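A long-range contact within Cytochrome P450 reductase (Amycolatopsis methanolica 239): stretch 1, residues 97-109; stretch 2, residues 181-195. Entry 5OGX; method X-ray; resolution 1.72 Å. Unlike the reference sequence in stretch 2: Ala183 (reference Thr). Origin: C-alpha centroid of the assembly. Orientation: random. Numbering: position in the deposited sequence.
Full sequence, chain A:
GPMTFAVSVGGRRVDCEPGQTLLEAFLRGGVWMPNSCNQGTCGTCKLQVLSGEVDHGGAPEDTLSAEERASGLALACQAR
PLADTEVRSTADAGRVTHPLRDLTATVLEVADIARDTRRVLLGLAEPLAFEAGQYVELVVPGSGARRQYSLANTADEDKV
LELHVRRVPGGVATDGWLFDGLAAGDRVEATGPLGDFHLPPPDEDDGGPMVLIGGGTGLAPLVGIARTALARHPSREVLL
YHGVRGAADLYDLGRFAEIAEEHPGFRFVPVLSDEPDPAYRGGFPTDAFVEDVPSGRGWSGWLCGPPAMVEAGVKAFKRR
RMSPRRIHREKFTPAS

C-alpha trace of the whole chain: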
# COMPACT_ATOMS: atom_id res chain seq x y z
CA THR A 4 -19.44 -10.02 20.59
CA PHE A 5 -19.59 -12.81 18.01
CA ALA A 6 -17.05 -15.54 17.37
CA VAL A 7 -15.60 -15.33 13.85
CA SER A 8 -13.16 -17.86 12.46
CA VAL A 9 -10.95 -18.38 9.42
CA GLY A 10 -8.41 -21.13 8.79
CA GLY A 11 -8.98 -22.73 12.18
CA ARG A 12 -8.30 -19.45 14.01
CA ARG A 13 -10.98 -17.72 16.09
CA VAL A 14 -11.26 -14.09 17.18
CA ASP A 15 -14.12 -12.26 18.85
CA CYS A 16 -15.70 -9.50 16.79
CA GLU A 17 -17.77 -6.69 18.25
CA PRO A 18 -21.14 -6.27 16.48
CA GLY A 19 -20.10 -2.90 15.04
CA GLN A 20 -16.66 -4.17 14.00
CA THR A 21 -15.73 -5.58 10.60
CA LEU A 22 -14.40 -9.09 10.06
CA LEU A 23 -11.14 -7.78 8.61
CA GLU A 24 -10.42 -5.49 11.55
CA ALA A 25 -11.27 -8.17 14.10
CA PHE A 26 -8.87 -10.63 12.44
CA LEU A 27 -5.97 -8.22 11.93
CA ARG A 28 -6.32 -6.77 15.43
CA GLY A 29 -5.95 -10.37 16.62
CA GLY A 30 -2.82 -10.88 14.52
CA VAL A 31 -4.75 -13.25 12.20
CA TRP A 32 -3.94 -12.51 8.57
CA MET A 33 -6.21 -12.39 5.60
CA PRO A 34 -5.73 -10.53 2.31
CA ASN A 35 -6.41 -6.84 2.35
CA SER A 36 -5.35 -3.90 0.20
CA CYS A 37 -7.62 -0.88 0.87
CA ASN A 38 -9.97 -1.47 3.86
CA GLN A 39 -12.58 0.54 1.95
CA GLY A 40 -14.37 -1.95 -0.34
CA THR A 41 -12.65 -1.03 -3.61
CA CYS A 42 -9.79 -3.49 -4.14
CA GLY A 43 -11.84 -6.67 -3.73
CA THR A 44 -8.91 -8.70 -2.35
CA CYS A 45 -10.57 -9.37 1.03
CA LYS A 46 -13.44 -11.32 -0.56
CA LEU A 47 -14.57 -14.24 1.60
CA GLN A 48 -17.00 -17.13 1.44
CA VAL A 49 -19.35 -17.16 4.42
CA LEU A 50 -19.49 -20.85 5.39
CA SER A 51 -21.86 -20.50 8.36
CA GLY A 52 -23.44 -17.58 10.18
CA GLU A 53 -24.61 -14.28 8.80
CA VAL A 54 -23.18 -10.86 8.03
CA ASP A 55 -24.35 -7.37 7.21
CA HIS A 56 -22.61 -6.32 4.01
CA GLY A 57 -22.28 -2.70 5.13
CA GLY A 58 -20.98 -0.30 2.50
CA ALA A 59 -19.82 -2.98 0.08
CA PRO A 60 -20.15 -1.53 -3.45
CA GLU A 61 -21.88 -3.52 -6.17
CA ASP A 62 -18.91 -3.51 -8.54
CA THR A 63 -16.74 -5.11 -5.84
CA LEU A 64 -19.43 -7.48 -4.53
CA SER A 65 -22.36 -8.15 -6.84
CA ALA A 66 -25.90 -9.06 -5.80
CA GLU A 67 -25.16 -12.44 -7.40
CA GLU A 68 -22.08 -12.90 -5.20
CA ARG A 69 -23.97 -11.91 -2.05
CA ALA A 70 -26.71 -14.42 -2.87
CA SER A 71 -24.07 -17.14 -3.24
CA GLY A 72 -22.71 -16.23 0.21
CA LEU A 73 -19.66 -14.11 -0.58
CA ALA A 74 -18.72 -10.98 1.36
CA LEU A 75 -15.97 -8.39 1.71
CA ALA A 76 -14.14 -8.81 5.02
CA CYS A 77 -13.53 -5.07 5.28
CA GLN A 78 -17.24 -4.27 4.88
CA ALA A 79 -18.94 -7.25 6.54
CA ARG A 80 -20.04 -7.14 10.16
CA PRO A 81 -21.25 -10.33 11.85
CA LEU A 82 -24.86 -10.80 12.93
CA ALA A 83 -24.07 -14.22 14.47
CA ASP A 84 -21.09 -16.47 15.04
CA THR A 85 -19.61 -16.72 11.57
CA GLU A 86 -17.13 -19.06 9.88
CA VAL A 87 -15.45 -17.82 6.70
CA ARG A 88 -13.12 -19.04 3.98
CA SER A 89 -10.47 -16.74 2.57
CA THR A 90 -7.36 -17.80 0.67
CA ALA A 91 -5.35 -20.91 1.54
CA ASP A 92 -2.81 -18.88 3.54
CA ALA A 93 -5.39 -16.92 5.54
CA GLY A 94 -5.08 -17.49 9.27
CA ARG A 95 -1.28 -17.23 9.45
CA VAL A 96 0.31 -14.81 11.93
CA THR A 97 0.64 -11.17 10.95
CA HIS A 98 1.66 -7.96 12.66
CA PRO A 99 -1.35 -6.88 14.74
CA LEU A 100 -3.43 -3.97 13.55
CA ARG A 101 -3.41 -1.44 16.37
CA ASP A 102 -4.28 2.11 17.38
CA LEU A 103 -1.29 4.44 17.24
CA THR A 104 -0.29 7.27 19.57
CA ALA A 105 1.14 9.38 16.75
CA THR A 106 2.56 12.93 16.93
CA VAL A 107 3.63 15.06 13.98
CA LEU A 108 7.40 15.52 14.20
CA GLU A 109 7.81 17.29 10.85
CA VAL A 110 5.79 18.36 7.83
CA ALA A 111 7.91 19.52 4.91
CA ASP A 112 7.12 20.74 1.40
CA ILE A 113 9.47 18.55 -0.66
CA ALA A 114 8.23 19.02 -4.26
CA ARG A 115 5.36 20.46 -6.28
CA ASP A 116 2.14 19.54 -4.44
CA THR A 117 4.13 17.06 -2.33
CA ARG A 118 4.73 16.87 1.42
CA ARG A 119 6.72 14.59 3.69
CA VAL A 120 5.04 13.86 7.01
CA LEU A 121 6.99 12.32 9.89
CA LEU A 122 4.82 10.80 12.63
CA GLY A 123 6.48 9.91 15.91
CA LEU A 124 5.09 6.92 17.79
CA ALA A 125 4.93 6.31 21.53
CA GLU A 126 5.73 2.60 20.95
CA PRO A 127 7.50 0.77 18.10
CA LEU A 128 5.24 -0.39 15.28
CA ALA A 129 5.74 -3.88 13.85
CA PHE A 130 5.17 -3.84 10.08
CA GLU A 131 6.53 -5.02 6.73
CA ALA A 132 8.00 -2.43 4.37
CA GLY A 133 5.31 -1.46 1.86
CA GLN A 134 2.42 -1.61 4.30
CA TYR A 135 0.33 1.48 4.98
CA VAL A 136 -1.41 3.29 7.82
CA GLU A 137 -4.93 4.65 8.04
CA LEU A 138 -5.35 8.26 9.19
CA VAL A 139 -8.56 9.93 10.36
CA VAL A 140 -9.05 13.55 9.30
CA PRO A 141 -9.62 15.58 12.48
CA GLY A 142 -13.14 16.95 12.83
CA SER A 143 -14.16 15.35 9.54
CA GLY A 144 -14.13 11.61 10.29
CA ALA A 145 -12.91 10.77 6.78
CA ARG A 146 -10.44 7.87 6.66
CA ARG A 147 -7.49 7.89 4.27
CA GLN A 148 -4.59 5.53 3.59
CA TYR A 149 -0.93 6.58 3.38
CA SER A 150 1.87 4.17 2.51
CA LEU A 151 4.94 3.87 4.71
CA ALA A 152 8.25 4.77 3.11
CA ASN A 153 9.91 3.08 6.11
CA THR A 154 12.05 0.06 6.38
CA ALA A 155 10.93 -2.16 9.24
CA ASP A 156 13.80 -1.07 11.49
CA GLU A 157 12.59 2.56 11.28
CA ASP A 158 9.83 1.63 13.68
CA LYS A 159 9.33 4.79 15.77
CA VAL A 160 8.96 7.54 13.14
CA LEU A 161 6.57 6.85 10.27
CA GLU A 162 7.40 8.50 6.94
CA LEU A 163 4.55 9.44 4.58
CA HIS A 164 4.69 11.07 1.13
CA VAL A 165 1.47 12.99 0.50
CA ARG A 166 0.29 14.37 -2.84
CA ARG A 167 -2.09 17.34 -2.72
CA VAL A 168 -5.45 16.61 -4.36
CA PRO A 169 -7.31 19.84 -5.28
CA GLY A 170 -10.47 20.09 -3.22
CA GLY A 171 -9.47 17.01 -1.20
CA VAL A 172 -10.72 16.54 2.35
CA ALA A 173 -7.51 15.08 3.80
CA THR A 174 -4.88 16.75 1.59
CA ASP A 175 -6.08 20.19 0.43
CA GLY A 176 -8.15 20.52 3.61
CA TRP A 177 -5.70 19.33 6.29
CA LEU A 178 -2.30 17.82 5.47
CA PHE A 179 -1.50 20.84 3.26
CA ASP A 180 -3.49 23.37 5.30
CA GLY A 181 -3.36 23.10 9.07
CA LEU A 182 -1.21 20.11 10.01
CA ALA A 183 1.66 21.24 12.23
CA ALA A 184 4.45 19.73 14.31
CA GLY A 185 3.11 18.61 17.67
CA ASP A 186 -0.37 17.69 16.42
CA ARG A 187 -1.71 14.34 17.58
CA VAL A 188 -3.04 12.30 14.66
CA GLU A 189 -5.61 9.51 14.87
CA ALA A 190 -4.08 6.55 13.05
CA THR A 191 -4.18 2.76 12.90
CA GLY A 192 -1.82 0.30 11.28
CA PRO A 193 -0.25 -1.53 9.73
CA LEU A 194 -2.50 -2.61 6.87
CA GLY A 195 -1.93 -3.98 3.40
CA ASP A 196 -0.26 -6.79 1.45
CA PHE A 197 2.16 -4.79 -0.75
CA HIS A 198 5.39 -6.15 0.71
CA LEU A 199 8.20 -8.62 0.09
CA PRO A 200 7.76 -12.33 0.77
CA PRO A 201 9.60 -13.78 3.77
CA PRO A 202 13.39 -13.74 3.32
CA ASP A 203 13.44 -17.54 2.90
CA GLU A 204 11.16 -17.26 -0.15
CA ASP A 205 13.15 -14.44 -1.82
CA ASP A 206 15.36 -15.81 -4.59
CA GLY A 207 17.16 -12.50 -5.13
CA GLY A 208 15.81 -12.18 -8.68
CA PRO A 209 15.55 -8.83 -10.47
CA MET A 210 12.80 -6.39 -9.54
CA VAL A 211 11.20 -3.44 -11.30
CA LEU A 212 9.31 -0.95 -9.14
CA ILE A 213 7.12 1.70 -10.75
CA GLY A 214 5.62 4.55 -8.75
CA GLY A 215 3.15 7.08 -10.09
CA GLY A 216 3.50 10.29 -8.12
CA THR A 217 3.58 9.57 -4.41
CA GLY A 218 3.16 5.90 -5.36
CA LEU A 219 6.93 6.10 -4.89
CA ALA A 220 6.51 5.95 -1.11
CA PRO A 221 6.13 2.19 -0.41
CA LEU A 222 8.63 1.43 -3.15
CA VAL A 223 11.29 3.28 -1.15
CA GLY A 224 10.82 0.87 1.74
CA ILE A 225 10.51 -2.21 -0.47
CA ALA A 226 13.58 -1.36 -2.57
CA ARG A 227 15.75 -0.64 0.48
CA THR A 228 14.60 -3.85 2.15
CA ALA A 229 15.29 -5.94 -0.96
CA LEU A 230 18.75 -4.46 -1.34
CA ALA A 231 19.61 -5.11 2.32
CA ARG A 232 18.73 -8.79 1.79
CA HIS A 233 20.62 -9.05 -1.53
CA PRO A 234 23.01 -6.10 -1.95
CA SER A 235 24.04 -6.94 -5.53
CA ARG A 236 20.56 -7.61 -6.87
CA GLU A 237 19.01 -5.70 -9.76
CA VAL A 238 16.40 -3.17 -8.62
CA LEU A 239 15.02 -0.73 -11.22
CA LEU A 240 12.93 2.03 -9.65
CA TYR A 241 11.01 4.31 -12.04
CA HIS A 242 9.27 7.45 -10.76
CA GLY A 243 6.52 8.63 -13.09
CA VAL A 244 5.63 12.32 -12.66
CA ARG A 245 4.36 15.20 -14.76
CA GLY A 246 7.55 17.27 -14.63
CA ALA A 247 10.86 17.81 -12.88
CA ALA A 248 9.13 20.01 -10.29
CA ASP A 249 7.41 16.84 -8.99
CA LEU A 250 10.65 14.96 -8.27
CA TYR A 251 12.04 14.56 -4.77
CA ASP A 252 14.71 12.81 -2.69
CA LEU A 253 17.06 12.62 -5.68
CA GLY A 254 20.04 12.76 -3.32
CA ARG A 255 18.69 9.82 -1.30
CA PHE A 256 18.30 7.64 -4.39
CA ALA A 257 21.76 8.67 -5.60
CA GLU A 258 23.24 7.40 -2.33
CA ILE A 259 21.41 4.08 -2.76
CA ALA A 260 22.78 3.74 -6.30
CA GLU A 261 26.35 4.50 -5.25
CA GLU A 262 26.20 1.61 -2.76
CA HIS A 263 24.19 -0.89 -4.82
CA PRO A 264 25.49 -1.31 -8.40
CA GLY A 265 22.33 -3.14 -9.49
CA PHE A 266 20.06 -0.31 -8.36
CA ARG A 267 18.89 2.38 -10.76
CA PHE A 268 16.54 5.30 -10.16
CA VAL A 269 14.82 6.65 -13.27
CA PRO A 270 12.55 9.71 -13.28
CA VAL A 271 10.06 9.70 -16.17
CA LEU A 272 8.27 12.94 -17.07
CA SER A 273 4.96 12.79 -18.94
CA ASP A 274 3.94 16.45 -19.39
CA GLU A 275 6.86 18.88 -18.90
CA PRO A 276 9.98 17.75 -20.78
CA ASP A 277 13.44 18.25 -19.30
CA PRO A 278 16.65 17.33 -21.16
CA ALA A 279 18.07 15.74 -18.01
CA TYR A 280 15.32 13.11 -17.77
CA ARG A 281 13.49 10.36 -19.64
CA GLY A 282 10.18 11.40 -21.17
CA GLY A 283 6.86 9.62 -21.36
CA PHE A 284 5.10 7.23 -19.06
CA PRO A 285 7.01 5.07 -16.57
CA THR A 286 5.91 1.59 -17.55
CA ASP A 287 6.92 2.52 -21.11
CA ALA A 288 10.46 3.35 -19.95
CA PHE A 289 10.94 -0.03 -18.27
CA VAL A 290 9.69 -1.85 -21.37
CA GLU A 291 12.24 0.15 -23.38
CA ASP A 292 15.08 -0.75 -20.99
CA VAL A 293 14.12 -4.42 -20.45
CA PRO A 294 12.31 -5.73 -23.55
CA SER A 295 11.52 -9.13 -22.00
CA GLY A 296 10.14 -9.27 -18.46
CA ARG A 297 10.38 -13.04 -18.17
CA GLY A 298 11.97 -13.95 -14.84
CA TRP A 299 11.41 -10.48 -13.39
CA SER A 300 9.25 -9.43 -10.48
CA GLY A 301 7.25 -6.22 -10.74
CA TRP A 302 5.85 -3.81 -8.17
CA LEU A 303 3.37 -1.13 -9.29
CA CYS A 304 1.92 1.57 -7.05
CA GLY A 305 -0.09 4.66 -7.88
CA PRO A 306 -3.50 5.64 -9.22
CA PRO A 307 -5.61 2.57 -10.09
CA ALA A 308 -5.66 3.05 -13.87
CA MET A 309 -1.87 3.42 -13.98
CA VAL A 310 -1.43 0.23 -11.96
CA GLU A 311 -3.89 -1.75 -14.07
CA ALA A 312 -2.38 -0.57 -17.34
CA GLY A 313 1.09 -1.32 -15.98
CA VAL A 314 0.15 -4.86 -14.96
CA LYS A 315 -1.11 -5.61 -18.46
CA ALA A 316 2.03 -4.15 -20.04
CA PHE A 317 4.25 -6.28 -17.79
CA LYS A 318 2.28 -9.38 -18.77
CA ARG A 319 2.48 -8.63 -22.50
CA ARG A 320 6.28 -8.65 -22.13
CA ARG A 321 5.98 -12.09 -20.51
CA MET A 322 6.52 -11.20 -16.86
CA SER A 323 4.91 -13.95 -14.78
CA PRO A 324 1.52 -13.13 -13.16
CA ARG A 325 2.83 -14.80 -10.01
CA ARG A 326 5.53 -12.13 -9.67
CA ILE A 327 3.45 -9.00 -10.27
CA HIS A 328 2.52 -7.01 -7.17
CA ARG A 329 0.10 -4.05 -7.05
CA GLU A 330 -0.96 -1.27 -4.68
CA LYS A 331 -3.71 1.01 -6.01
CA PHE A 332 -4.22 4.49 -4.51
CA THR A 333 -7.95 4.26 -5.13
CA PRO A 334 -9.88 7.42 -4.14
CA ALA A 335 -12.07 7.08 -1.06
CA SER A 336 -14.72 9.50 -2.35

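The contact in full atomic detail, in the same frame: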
# COMPACT_ATOMS: atom_id res chain seq x y z
N THR A 97 0.18 -12.42 11.52
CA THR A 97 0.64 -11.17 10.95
C THR A 97 0.86 -10.17 12.07
O THR A 97 0.49 -10.40 13.22
CB THR A 97 -0.34 -10.61 9.91
OG1 THR A 97 0.27 -9.51 9.22
CG2 THR A 97 -1.65 -10.14 10.56
N HIS A 98 1.52 -9.07 11.72
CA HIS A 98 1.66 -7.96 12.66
C HIS A 98 0.27 -7.46 13.05
O HIS A 98 -0.56 -7.20 12.18
CB HIS A 98 2.45 -6.82 12.02
CG HIS A 98 3.77 -7.26 11.47
ND1 HIS A 98 4.77 -7.78 12.26
CD2 HIS A 98 4.25 -7.26 10.20
CE1 HIS A 98 5.81 -8.09 11.51
NE2 HIS A 98 5.52 -7.78 10.25
N PRO A 99 -0.01 -7.29 14.34
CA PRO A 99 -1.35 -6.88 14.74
C PRO A 99 -1.68 -5.46 14.30
O PRO A 99 -0.87 -4.55 14.42
CB PRO A 99 -1.31 -6.98 16.27
CG PRO A 99 0.16 -6.72 16.60
CD PRO A 99 0.94 -7.36 15.47
N LEU A 100 -2.89 -5.30 13.79
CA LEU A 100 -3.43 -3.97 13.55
C LEU A 100 -3.68 -3.29 14.89
O LEU A 100 -4.32 -3.88 15.77
CB LEU A 100 -4.73 -4.07 12.76
CG LEU A 100 -5.55 -2.80 12.51
CD1 LEU A 100 -4.73 -1.84 11.66
CD2 LEU A 100 -6.85 -3.16 11.79
N ARG A 101 -3.20 -2.06 15.06
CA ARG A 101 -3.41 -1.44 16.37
C ARG A 101 -3.57 0.07 16.25
O ARG A 101 -3.24 0.68 15.23
CB ARG A 101 -2.28 -1.79 17.34
CG ARG A 101 -0.91 -1.23 17.01
CD ARG A 101 0.11 -1.67 18.09
NE ARG A 101 1.42 -1.05 17.89
CZ ARG A 101 1.72 0.20 18.22
NH1 ARG A 101 0.80 0.98 18.79
NH2 ARG A 101 2.94 0.68 17.99
N ASP A 102 -4.11 0.66 17.32
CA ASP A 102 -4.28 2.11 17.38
C ASP A 102 -2.96 2.76 17.78
O ASP A 102 -2.30 2.33 18.72
CB ASP A 102 -5.37 2.47 18.38
CG ASP A 102 -6.66 1.75 18.10
OD1 ASP A 102 -7.28 2.05 17.05
OD2 ASP A 102 -7.05 0.88 18.90
N LEU A 103 -2.59 3.81 17.05
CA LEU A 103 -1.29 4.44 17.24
C LEU A 103 -1.44 5.72 18.05
O LEU A 103 -2.44 6.43 17.95
CB LEU A 103 -0.64 4.79 15.90
CG LEU A 103 -0.60 3.65 14.88
CD1 LEU A 103 0.07 4.10 13.59
CD2 LEU A 103 0.10 2.43 15.48
N THR A 104 -0.42 5.99 18.88
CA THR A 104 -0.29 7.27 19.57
C THR A 104 0.75 8.06 18.78
O THR A 104 1.95 7.98 19.04
CB THR A 104 0.11 7.08 21.03
OG1 THR A 104 -0.87 6.28 21.70
CG2 THR A 104 0.22 8.42 21.73
N ALA A 105 0.28 8.79 17.77
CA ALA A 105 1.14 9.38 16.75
C ALA A 105 1.16 10.90 16.88
O ALA A 105 0.11 11.52 17.02
CB ALA A 105 0.67 9.00 15.34
N THR A 106 2.37 11.48 16.81
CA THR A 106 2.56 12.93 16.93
C THR A 106 3.36 13.43 15.74
O THR A 106 4.38 12.83 15.38
CB THR A 106 3.28 13.29 18.24
OG1 THR A 106 2.55 12.74 19.35
CG2 THR A 106 3.36 14.80 18.40
N VAL A 107 2.91 14.52 15.12
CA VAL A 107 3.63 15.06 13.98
C VAL A 107 4.98 15.59 14.46
O VAL A 107 5.05 16.48 15.32
CB VAL A 107 2.83 16.17 13.28
CG1 VAL A 107 3.64 16.74 12.12
CG2 VAL A 107 1.48 15.64 12.79
N LEU A 108 6.05 15.01 13.93
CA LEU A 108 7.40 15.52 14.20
C LEU A 108 7.85 16.53 13.16
O LEU A 108 8.55 17.49 13.50
CB LEU A 108 8.39 14.36 14.25
CG LEU A 108 8.14 13.34 15.36
CD1 LEU A 108 9.26 12.31 15.40
CD2 LEU A 108 7.96 14.01 16.72
N GLU A 109 7.45 16.35 11.90
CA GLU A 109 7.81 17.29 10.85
C GLU A 109 6.81 17.18 9.72
O GLU A 109 6.30 16.10 9.43
CB GLU A 109 9.22 17.01 10.31
CG GLU A 109 9.62 17.91 9.14
CD GLU A 109 11.09 17.82 8.80
OE1 GLU A 109 11.62 16.69 8.73
OE2 GLU A 109 11.72 18.88 8.61
N GLY A 181 -3.00 23.24 7.67
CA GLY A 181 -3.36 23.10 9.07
C GLY A 181 -2.47 22.18 9.89
O GLY A 181 -2.13 22.50 11.03
N LEU A 182 -2.10 21.03 9.32
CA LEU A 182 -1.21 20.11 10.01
C LEU A 182 0.06 20.83 10.45
O LEU A 182 0.66 21.59 9.67
CB LEU A 182 -0.85 18.93 9.10
CG LEU A 182 -0.15 17.76 9.79
CD1 LEU A 182 -1.16 16.90 10.53
CD2 LEU A 182 0.63 16.91 8.77
N ALA A 183 0.47 20.59 11.69
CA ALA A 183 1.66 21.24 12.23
C ALA A 183 2.36 20.29 13.19
O ALA A 183 1.72 19.44 13.81
CB ALA A 183 1.31 22.55 12.94
N ALA A 184 3.67 20.47 13.32
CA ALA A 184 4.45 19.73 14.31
C ALA A 184 3.81 19.83 15.68
O ALA A 184 3.39 20.91 16.11
CB ALA A 184 5.88 20.25 14.35
N GLY A 185 3.72 18.69 16.37
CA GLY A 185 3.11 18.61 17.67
C GLY A 185 1.66 18.17 17.66
O GLY A 185 1.14 17.78 18.72
N ASP A 186 0.99 18.21 16.51
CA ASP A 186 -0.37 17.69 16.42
C ASP A 186 -0.39 16.19 16.71
O ASP A 186 0.44 15.44 16.21
CB ASP A 186 -0.96 17.92 15.03
CG ASP A 186 -1.20 19.37 14.72
OD1 ASP A 186 -1.23 20.20 15.65
OD2 ASP A 186 -1.40 19.67 13.52
N ARG A 187 -1.37 15.76 17.50
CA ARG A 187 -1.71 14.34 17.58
C ARG A 187 -2.56 13.96 16.38
O ARG A 187 -3.41 14.73 15.93
CB ARG A 187 -2.44 14.03 18.88
CG ARG A 187 -1.53 13.88 20.09
CD ARG A 187 -0.78 12.55 20.04
NE ARG A 187 -1.68 11.41 19.96
CZ ARG A 187 -2.34 10.90 21.00
NH1 ARG A 187 -2.19 11.43 22.21
NH2 ARG A 187 -3.15 9.87 20.84
N VAL A 188 -2.34 12.75 15.86
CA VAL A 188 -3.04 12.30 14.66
C VAL A 188 -3.65 10.94 14.96
O VAL A 188 -2.95 10.03 15.42
CB VAL A 188 -2.10 12.22 13.45
CG1 VAL A 188 -2.78 11.57 12.24
CG2 VAL A 188 -1.57 13.62 13.09
N GLU A 189 -4.95 10.79 14.70
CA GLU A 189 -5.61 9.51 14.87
C GLU A 189 -5.20 8.59 13.73
O GLU A 189 -5.36 8.94 12.55
CB GLU A 189 -7.12 9.69 14.91
CG GLU A 189 -7.90 8.41 15.17
CD GLU A 189 -9.39 8.66 15.27
OE1 GLU A 189 -9.81 9.83 15.20
OE2 GLU A 189 -10.15 7.68 15.41
N ALA A 190 -4.67 7.41 14.07
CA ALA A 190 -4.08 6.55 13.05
C ALA A 190 -4.10 5.11 13.54
O ALA A 190 -3.96 4.85 14.74
CB ALA A 190 -2.65 6.98 12.72
N THR A 191 -4.27 4.18 12.60
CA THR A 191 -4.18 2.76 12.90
C THR A 191 -3.30 2.10 11.84
O THR A 191 -3.25 2.54 10.69
CB THR A 191 -5.54 2.07 12.92
OG1 THR A 191 -6.15 2.25 11.64
CG2 THR A 191 -6.43 2.71 13.98
N GLY A 192 -2.62 1.03 12.22
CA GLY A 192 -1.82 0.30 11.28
C GLY A 192 -1.12 -0.85 11.96
O GLY A 192 -1.24 -1.05 13.17
N PRO A 193 -0.36 -1.64 11.19
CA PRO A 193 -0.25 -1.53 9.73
C PRO A 193 -1.37 -2.26 9.02
O PRO A 193 -2.02 -3.14 9.60
CB PRO A 193 1.09 -2.22 9.45
CG PRO A 193 1.08 -3.36 10.45
CD PRO A 193 0.36 -2.82 11.71
N LEU A 194 -1.57 -1.92 7.75
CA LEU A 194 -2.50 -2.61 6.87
C LEU A 194 -1.79 -2.92 5.56
O LEU A 194 -0.75 -2.32 5.25
CB LEU A 194 -3.74 -1.76 6.59
CG LEU A 194 -4.59 -1.49 7.84
CD1 LEU A 194 -5.23 -0.11 7.74
CD2 LEU A 194 -5.66 -2.56 7.99
N GLY A 195 -2.36 -3.82 4.77
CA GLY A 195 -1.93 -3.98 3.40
C GLY A 195 -1.04 -5.20 3.16
O GLY A 195 -0.42 -5.74 4.08
O HOH W 1 -2.29 -5.80 10.43
O HOH W 2 -6.97 4.93 16.49
O HOH W 3 -5.08 6.66 17.09
O HOH W 4 -2.63 9.14 17.88

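Two antiparallel strands distant in sequence, 101-109 and 187-194, pair through backbone hydrogen bonds at both ends of the contact and through water in the middle, with apolar side chains packed along one side. At one end, Arg101 N donates to Gly192 O (2.9 Å) and Gly192 N returns the bond to Arg101 O (3.1 Å), a regular antiparallel pair. One step on, Leu103 N still reaches Ala190 O at 2.9 Å, but the reciprocal bond is replaced: water 3 accepts from Ala190 N (3.1 Å) and lies 2.8 Å from Leu103 O. Water 4 fills the next gap, donating to Leu103 O (2.7 Å) and Val188 O (2.6 Å) while accepting from Ala105 N (2.9 Å) and Arg187 NH2 (3.1 Å). The strands stand apart here, with the waters in the gap, and the CA atoms of Thr104 and Glu189 are 7.4 Å apart, against 4.5 Å for those of Asp102 and Thr191.

Direct pairing resumes where Val188 N donates to Ala105 O (3.0 Å). Beyond it, Val107 N binds Asp186 O (2.9 Å) and Val107 O accepts from Gly185 N (2.8 Å), so the strand docks on the type II turn Ala183-Asp186. That turn is braced internally by Asp186 OD2, which accepts from Ala183 N at 2.8 Å.

Val107, the residue most covered by the other stretch, points toward it; its CG2 lies 3.7 Å from both Leu182 CD1 and Val188 CG2. Leu103 CD1 packs against Ala190 CB at 4.1 Å. Among the side chains of Asp102, Thr104, Thr106, Arg187 and Thr191, which share the other face, the Arg187 side chain folds back so that Thr104 CG2 covers one face of its guanidinium, 3.6 Å from CZ.

Before the strand, Leu100 CD1 meets Leu194 CG at 3.8 Å, and water 1 links His98 O and Pro193 O, 2.8 Å from each.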